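Long-range contacts in Serine/threonine protein kinase (Mycobacterium tuberculosis, PDB 4ESQ), which probably phosphorylates serine and threonine residues of proteins with ATP, this chain being its extracellular sensor domain: residues Met24-Met29 / Ser75-Asp80; Ser41-Ser46 / Val120-Lys125; Glu83-Gln88 / Asp168-Gly173. All coordinates share one frame; numbering follows the deposited sequence.

Interaction 1 (Met24-Met29 / Ser75-Asp80); sequences MGSSSM and SSEPGD
Glu77 OE2 is gripped by two donors, Ser26 OG from the neighbouring segment and His84 ND1 from the next strand. Ser26 OG donates over 2.8 Å and meets the oxygen from above the carboxylate, 39° out of its plane. It can reach there because OG stands anti to the backbone N of Ser26 (chi1 -178°). The same hydroxyl accepts from the backbone N of Ser28 at 3.1 Å, in a nearly straight bond, so one oxygen closes the turn of its own loop and donates a hydrogen bond to the carboxylate. Glu77 bends at chi2 (91°), which turns CD back toward the loop. Ser28 OG comes within 3.2 Å of Glu77 CG, and Met29 CG lies 3.8 Å from the carboxylate carbon, Glu77 CD, the two long side chains crossing at a slant. Farther along Met29, the methyl CE reaches back to the strand and touches Ser75 O at 3.4 Å. The backbones close up beside it, with a bent CA-H...O contact from Met29 CA to Ser76 O, 3.6 Å. At the solvent-facing end Pro78 CD packs on Ser28 O. Positive phi at Gly25 takes the chain out of helix 17-24, and the loop leads into edge strand 30-31. Ser26 OG with Ser28 N makes an ST turn, here tied to the end of strand 69-76 by a glutamate.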
# COMPACT_ATOMS: atom_id res chain seq x y z
N MET A 24 -10.19 -8.33 6.47
CA MET A 24 -10.12 -7.39 7.59
C MET A 24 -10.96 -7.81 8.81
O MET A 24 -10.81 -7.23 9.88
CB MET A 24 -10.53 -5.98 7.15
CG MET A 24 -9.57 -5.32 6.15
SD MET A 24 -7.82 -5.43 6.58
CE MET A 24 -7.76 -4.36 8.02
N GLY A 25 -11.83 -8.79 8.64
CA GLY A 25 -12.69 -9.19 9.74
C GLY A 25 -13.88 -8.27 9.91
O GLY A 25 -14.33 -8.00 11.03
N SER A 26 -14.40 -7.78 8.79
CA SER A 26 -15.54 -6.87 8.79
C SER A 26 -16.66 -7.42 7.91
O SER A 26 -16.46 -8.37 7.17
CB SER A 26 -15.10 -5.50 8.26
OG SER A 26 -16.16 -4.56 8.28
N SER A 27 -17.84 -6.81 8.00
CA SER A 27 -18.95 -7.12 7.10
C SER A 27 -19.55 -5.85 6.53
O SER A 27 -20.61 -5.89 5.91
CB SER A 27 -20.05 -7.88 7.86
OG SER A 27 -19.66 -9.20 8.20
N SER A 28 -18.89 -4.71 6.74
CA SER A 28 -19.49 -3.43 6.38
C SER A 28 -18.55 -2.41 5.75
O SER A 28 -18.92 -1.25 5.60
CB SER A 28 -20.18 -2.82 7.61
OG SER A 28 -19.25 -2.66 8.67
N MET A 29 -17.34 -2.82 5.38
CA MET A 29 -16.43 -1.87 4.74
C MET A 29 -16.95 -1.54 3.35
O MET A 29 -17.46 -2.40 2.65
CB MET A 29 -15.00 -2.43 4.67
CG MET A 29 -14.35 -2.61 6.02
SD MET A 29 -12.74 -3.42 5.95
CE MET A 29 -11.72 -2.07 5.35
N SER A 75 -11.09 1.73 1.32
CA SER A 75 -12.30 1.19 1.94
C SER A 75 -12.28 1.27 3.45
O SER A 75 -11.24 1.09 4.07
CB SER A 75 -12.49 -0.27 1.56
OG SER A 75 -12.55 -0.41 0.15
N SER A 76 -13.44 1.51 4.05
CA SER A 76 -13.57 1.52 5.51
C SER A 76 -15.05 1.41 5.88
O SER A 76 -15.92 1.64 5.04
CB SER A 76 -12.99 2.82 6.10
OG SER A 76 -13.73 3.94 5.65
N GLU A 77 -15.33 1.06 7.13
CA GLU A 77 -16.71 1.13 7.59
C GLU A 77 -17.17 2.58 7.48
O GLU A 77 -16.35 3.49 7.57
CB GLU A 77 -16.83 0.63 9.04
CG GLU A 77 -16.66 -0.88 9.21
CD GLU A 77 -15.23 -1.32 9.47
OE1 GLU A 77 -14.32 -0.47 9.39
OE2 GLU A 77 -15.01 -2.51 9.77
N PRO A 78 -18.47 2.81 7.28
CA PRO A 78 -18.98 4.18 7.24
C PRO A 78 -18.74 4.89 8.57
O PRO A 78 -18.71 4.25 9.62
CB PRO A 78 -20.48 4.00 7.01
CG PRO A 78 -20.61 2.64 6.41
CD PRO A 78 -19.54 1.82 7.06
N GLY A 79 -18.59 6.21 8.53
CA GLY A 79 -18.45 6.99 9.75
C GLY A 79 -17.02 7.41 10.03
O GLY A 79 -16.10 7.00 9.33
N ASP A 80 -16.85 8.21 11.08
CA ASP A 80 -15.55 8.82 11.37
C ASP A 80 -14.66 7.94 12.24
O ASP A 80 -13.45 8.18 12.34
CB ASP A 80 -15.73 10.18 12.05
CG ASP A 80 -16.57 11.14 11.23
OD1 ASP A 80 -16.10 11.56 10.15
OD2 ASP A 80 -17.69 11.48 11.67

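Interaction 2 (Ser41-Ser46 / Val120-Lys125); sequences SPVTVS and VTNKAK
Pro42 O lies over one face of the Asn122 carboxamide, 4.1 Å from Asn122 CG, while the flat peptide groups of Thr44 and Thr121 meet edge on. Each N-H of that pair lies in the plane of the carbonyl it meets: Thr44 N donates to Thr121 O over 3.0 Å and Thr121 N to Thr44 O over 2.8 Å, closing a hydrogen-bonded antiparallel pair. Thr44 O also accepts a hydrogen bond from a water that sits 2.9 Å from Thr121 OG1, a hydroxyl further bonded to Thr126 OG1 on the next strand. A third, softer approach to Thr44 O comes from Val120 CA, whose hydrogen points at it over 3.3 Å. The threonines bring CB against CB on the face they share. Val45 and Val120, a non-hydrogen-bonded pair, share the other face; there Val120 is also met by Val43, whose CG2, anti to the backbone N, reaches both Val120 CG1 (3.5 Å) and Thr121 O (3.4 Å). Val45 is a lighter neighbour of Val120, and Leu54 of helix 51-54 packs on both. After the pair, Asn122 and Lys125 exchange backbone bonds across a type I' turn that carries positive phi at Lys123 and Ala124. The result is a tight two-residue beta hairpin, strands 117-122 and 125-131, whose outer side is lined by the short edge strand 44-45.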
# COMPACT_ATOMS: atom_id res chain seq x y z
N SER A 41 -0.90 15.33 -2.66
CA SER A 41 -1.25 16.21 -1.55
C SER A 41 -0.03 16.25 -0.63
O SER A 41 0.60 15.22 -0.38
CB SER A 41 -2.49 15.71 -0.82
OG SER A 41 -2.27 14.42 -0.28
N PRO A 42 0.31 17.44 -0.13
CA PRO A 42 1.57 17.58 0.61
C PRO A 42 1.57 16.81 1.94
O PRO A 42 0.58 16.82 2.66
CB PRO A 42 1.67 19.09 0.88
CG PRO A 42 0.26 19.57 0.82
CD PRO A 42 -0.40 18.73 -0.24
N VAL A 43 2.68 16.16 2.23
CA VAL A 43 2.91 15.59 3.54
C VAL A 43 4.39 15.69 3.86
O VAL A 43 5.24 15.52 2.98
CB VAL A 43 2.41 14.13 3.63
CG1 VAL A 43 3.04 13.29 2.53
CG2 VAL A 43 2.68 13.55 5.01
N THR A 44 4.71 15.99 5.11
CA THR A 44 6.09 16.15 5.53
C THR A 44 6.46 15.03 6.48
O THR A 44 5.79 14.83 7.49
CB THR A 44 6.27 17.49 6.25
OG1 THR A 44 5.76 18.54 5.42
CG2 THR A 44 7.74 17.74 6.58
N VAL A 45 7.50 14.28 6.15
CA VAL A 45 7.97 13.21 7.01
C VAL A 45 9.38 13.55 7.47
O VAL A 45 10.22 13.93 6.65
CB VAL A 45 7.97 11.87 6.28
CG1 VAL A 45 8.24 10.72 7.26
CG2 VAL A 45 6.63 11.67 5.59
N SER A 46 9.62 13.42 8.78
CA SER A 46 10.89 13.81 9.38
C SER A 46 12.07 13.12 8.69
O SER A 46 13.13 13.73 8.51
CB SER A 46 10.89 13.54 10.88
OG SER A 46 10.63 12.18 11.17
N VAL A 120 5.15 12.90 11.27
CA VAL A 120 4.45 13.14 10.02
C VAL A 120 3.53 14.34 10.17
O VAL A 120 2.74 14.41 11.11
CB VAL A 120 3.60 11.93 9.61
CG1 VAL A 120 2.94 12.18 8.26
CG2 VAL A 120 4.46 10.68 9.56
N THR A 121 3.61 15.28 9.24
CA THR A 121 2.75 16.45 9.29
C THR A 121 1.86 16.48 8.07
O THR A 121 2.33 16.36 6.93
CB THR A 121 3.55 17.76 9.41
OG1 THR A 121 4.42 17.69 10.55
CG2 THR A 121 2.61 18.95 9.56
N ASN A 122 0.56 16.64 8.31
CA ASN A 122 -0.42 16.68 7.25
C ASN A 122 -1.57 17.58 7.69
O ASN A 122 -2.09 17.43 8.80
CB ASN A 122 -0.93 15.27 6.93
CG ASN A 122 -1.75 15.22 5.64
OD1 ASN A 122 -2.51 16.14 5.33
ND2 ASN A 122 -1.60 14.13 4.89
N LYS A 123 -1.94 18.53 6.83
CA LYS A 123 -3.01 19.46 7.15
C LYS A 123 -2.79 20.12 8.51
O LYS A 123 -3.72 20.20 9.31
CB LYS A 123 -4.37 18.76 7.12
CG LYS A 123 -4.74 18.19 5.77
CD LYS A 123 -6.20 17.75 5.74
CE LYS A 123 -6.56 17.11 4.40
NZ LYS A 123 -6.28 18.02 3.25
N ALA A 124 -1.57 20.57 8.75
CA ALA A 124 -1.23 21.28 9.98
C ALA A 124 -1.42 20.42 11.23
O ALA A 124 -1.51 20.95 12.34
CB ALA A 124 -2.02 22.57 10.09
N LYS A 125 -1.49 19.11 11.05
CA LYS A 125 -1.59 18.18 12.17
C LYS A 125 -0.38 17.25 12.17
O LYS A 125 -0.02 16.71 11.12
CB LYS A 125 -2.89 17.38 12.08
CG LYS A 125 -4.15 18.23 12.10
CD LYS A 125 -5.39 17.40 11.87
CE LYS A 125 -5.36 16.75 10.49
NZ LYS A 125 -6.53 15.85 10.27
O HOH W 1 6.79 16.11 10.06

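Interaction 3 (Glu83-Gln88 / Asp168-Gly173); sequences EHWVNQ and DVNACG
Trp85 and Asn170 both hold CG anti to the backbone N (chi1 -173° and -161°), whereas Cys172 keeps SG beside its own N (chi1 -51°); on the face these residues share, the settings bring indole, amide and sulfur into contact. The six-membered part of the indole does the touching: Trp85 CE3 lies 3.8 Å from Cys172 SG, and Trp85 CZ3 lies 3.9 Å from Asn170 ND2. The sulfur approaches the ring obliquely in a Cys sulfur-aromatic contact, and the amide plane of Asn170 stands almost perpendicular to the indole. Asn170 ND2 and Asn87 ND2 donate to one water, 3.2 Å from Asn170 ND2, which lies at the edge of the indole in its plane. Thus the amides of a cross-strand pair are joined by solvent rather than to each other. The backbone ladder is straightest at this pair, where Asn87 N to Asn170 O and Asn170 N to Asn87 O are both 2.8 Å. In the Trp85-Cys172 pair, Cys172 N reaches Trp85 O over 2.8 Å nearly along the C=O axis, but Trp85 N comes to Cys172 O tilted from the carbonyl plane. On the opposite face Val86 CG2 meets Ala171 CB at 4.2 Å, and Val169 lies next to Gln88. Helix 179-192 packs against that face, with Ala180 on Val169 and Ala171 and Ile187 on Gln88. Cys172 is bonded to Cys155, so a disulfide joins strand 165-173 to strand 154-162, which also sends Arg157 to Asp168 in a salt bridge. On the far side of strand 84-92 lies strand 69-76, whose Ile74 touches both Trp85 and Asn87.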
# COMPACT_ATOMS: atom_id res chain seq x y z
N GLU A 83 -13.44 0.86 12.25
CA GLU A 83 -12.52 -0.09 12.87
C GLU A 83 -11.41 -0.54 11.92
O GLU A 83 -10.34 -0.97 12.37
CB GLU A 83 -13.27 -1.32 13.39
CG GLU A 83 -14.22 -1.04 14.56
CD GLU A 83 -13.49 -0.78 15.86
OE1 GLU A 83 -12.42 -1.38 16.09
OE2 GLU A 83 -13.99 0.04 16.67
N HIS A 84 -11.66 -0.43 10.62
CA HIS A 84 -10.72 -0.94 9.61
C HIS A 84 -10.62 0.03 8.44
O HIS A 84 -11.58 0.71 8.10
CB HIS A 84 -11.20 -2.30 9.09
CG HIS A 84 -11.46 -3.30 10.16
ND1 HIS A 84 -12.73 -3.60 10.61
CD2 HIS A 84 -10.61 -4.08 10.88
CE1 HIS A 84 -12.65 -4.52 11.56
NE2 HIS A 84 -11.38 -4.83 11.74
N TRP A 85 -9.45 0.07 7.81
CA TRP A 85 -9.23 0.98 6.69
C TRP A 85 -8.21 0.35 5.75
O TRP A 85 -7.15 -0.10 6.20
CB TRP A 85 -8.69 2.31 7.22
CG TRP A 85 -8.55 3.43 6.24
CD1 TRP A 85 -9.48 4.40 5.95
CD2 TRP A 85 -7.40 3.73 5.44
NE1 TRP A 85 -8.98 5.28 5.01
CE2 TRP A 85 -7.70 4.89 4.69
CE3 TRP A 85 -6.14 3.13 5.28
CZ2 TRP A 85 -6.80 5.45 3.78
CZ3 TRP A 85 -5.25 3.71 4.39
CH2 TRP A 85 -5.58 4.85 3.65
N VAL A 86 -8.53 0.29 4.46
CA VAL A 86 -7.62 -0.33 3.50
C VAL A 86 -7.44 0.57 2.30
O VAL A 86 -8.41 1.07 1.74
CB VAL A 86 -8.16 -1.69 3.01
CG1 VAL A 86 -7.43 -2.15 1.73
CG2 VAL A 86 -8.06 -2.72 4.13
N ASN A 87 -6.18 0.77 1.90
CA ASN A 87 -5.86 1.43 0.64
C ASN A 87 -5.12 0.39 -0.19
O ASN A 87 -4.03 -0.05 0.19
CB ASN A 87 -4.97 2.65 0.88
CG ASN A 87 -4.77 3.51 -0.38
OD1 ASN A 87 -5.11 3.11 -1.49
ND2 ASN A 87 -4.19 4.69 -0.20
N GLN A 88 -5.74 -0.04 -1.29
CA GLN A 88 -5.13 -1.03 -2.17
C GLN A 88 -4.95 -0.41 -3.54
O GLN A 88 -5.85 0.25 -4.05
CB GLN A 88 -5.99 -2.29 -2.28
CG GLN A 88 -7.47 -2.02 -2.50
CD GLN A 88 -8.24 -3.25 -2.97
OE1 GLN A 88 -7.66 -4.21 -3.46
NE2 GLN A 88 -9.55 -3.21 -2.84
N ASP A 168 0.50 -2.41 -4.18
CA ASP A 168 0.89 -1.46 -3.14
C ASP A 168 -0.27 -1.30 -2.17
O ASP A 168 -1.29 -0.70 -2.53
CB ASP A 168 1.22 -0.11 -3.80
CG ASP A 168 2.08 0.79 -2.93
OD1 ASP A 168 2.38 0.41 -1.78
OD2 ASP A 168 2.45 1.89 -3.40
N VAL A 169 -0.12 -1.82 -0.96
CA VAL A 169 -1.24 -1.94 -0.02
C VAL A 169 -0.96 -1.39 1.38
O VAL A 169 0.11 -1.62 1.95
CB VAL A 169 -1.65 -3.42 0.13
CG1 VAL A 169 -2.80 -3.57 1.12
CG2 VAL A 169 -2.03 -4.01 -1.24
N ASN A 170 -1.93 -0.67 1.94
CA ASN A 170 -1.86 -0.21 3.32
C ASN A 170 -3.12 -0.68 4.00
O ASN A 170 -4.24 -0.39 3.54
CB ASN A 170 -1.77 1.32 3.36
CG ASN A 170 -1.24 1.85 4.69
OD1 ASN A 170 -0.69 1.10 5.50
ND2 ASN A 170 -1.38 3.15 4.91
N ALA A 171 -2.97 -1.45 5.07
CA ALA A 171 -4.13 -1.98 5.78
C ALA A 171 -4.01 -1.62 7.26
O ALA A 171 -3.01 -1.94 7.90
CB ALA A 171 -4.23 -3.50 5.61
N CYS A 172 -5.04 -0.96 7.79
CA CYS A 172 -4.98 -0.37 9.13
C CYS A 172 -6.12 -0.80 10.03
O CYS A 172 -7.23 -1.04 9.57
CB CYS A 172 -4.97 1.16 9.03
SG CYS A 172 -3.74 1.87 7.88
N GLY A 173 -5.85 -0.87 11.32
CA GLY A 173 -6.85 -1.30 12.28
C GLY A 173 -6.24 -1.46 13.66
O GLY A 173 -5.09 -1.07 13.87
O HOH W 2 -1.99 4.79 2.24

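Overall arrangement
All three contacts belong to one antiparallel sheet. Interaction 3 is its buried middle, two long strands paired along most of their shared length, about 8 Å from the centre of the chain; interactions 1 and 2, at 17 and 18 Å, are partly buried and lie toward its two margins, with centres about 25 Å apart. Interactions 1 and 3 touch, since strands 69-76 and 84-92 are neighbours: Ser75 N bonds to Val86 O, and His84 links the loop carboxylate to the central pair. Interaction 2 touches neither. Chemistry follows place: a charged side chain held by a loop hydroxyl in interaction 1, two bridged residue pairs with valine packing in interaction 2, and an extended backbone ladder in interaction 3.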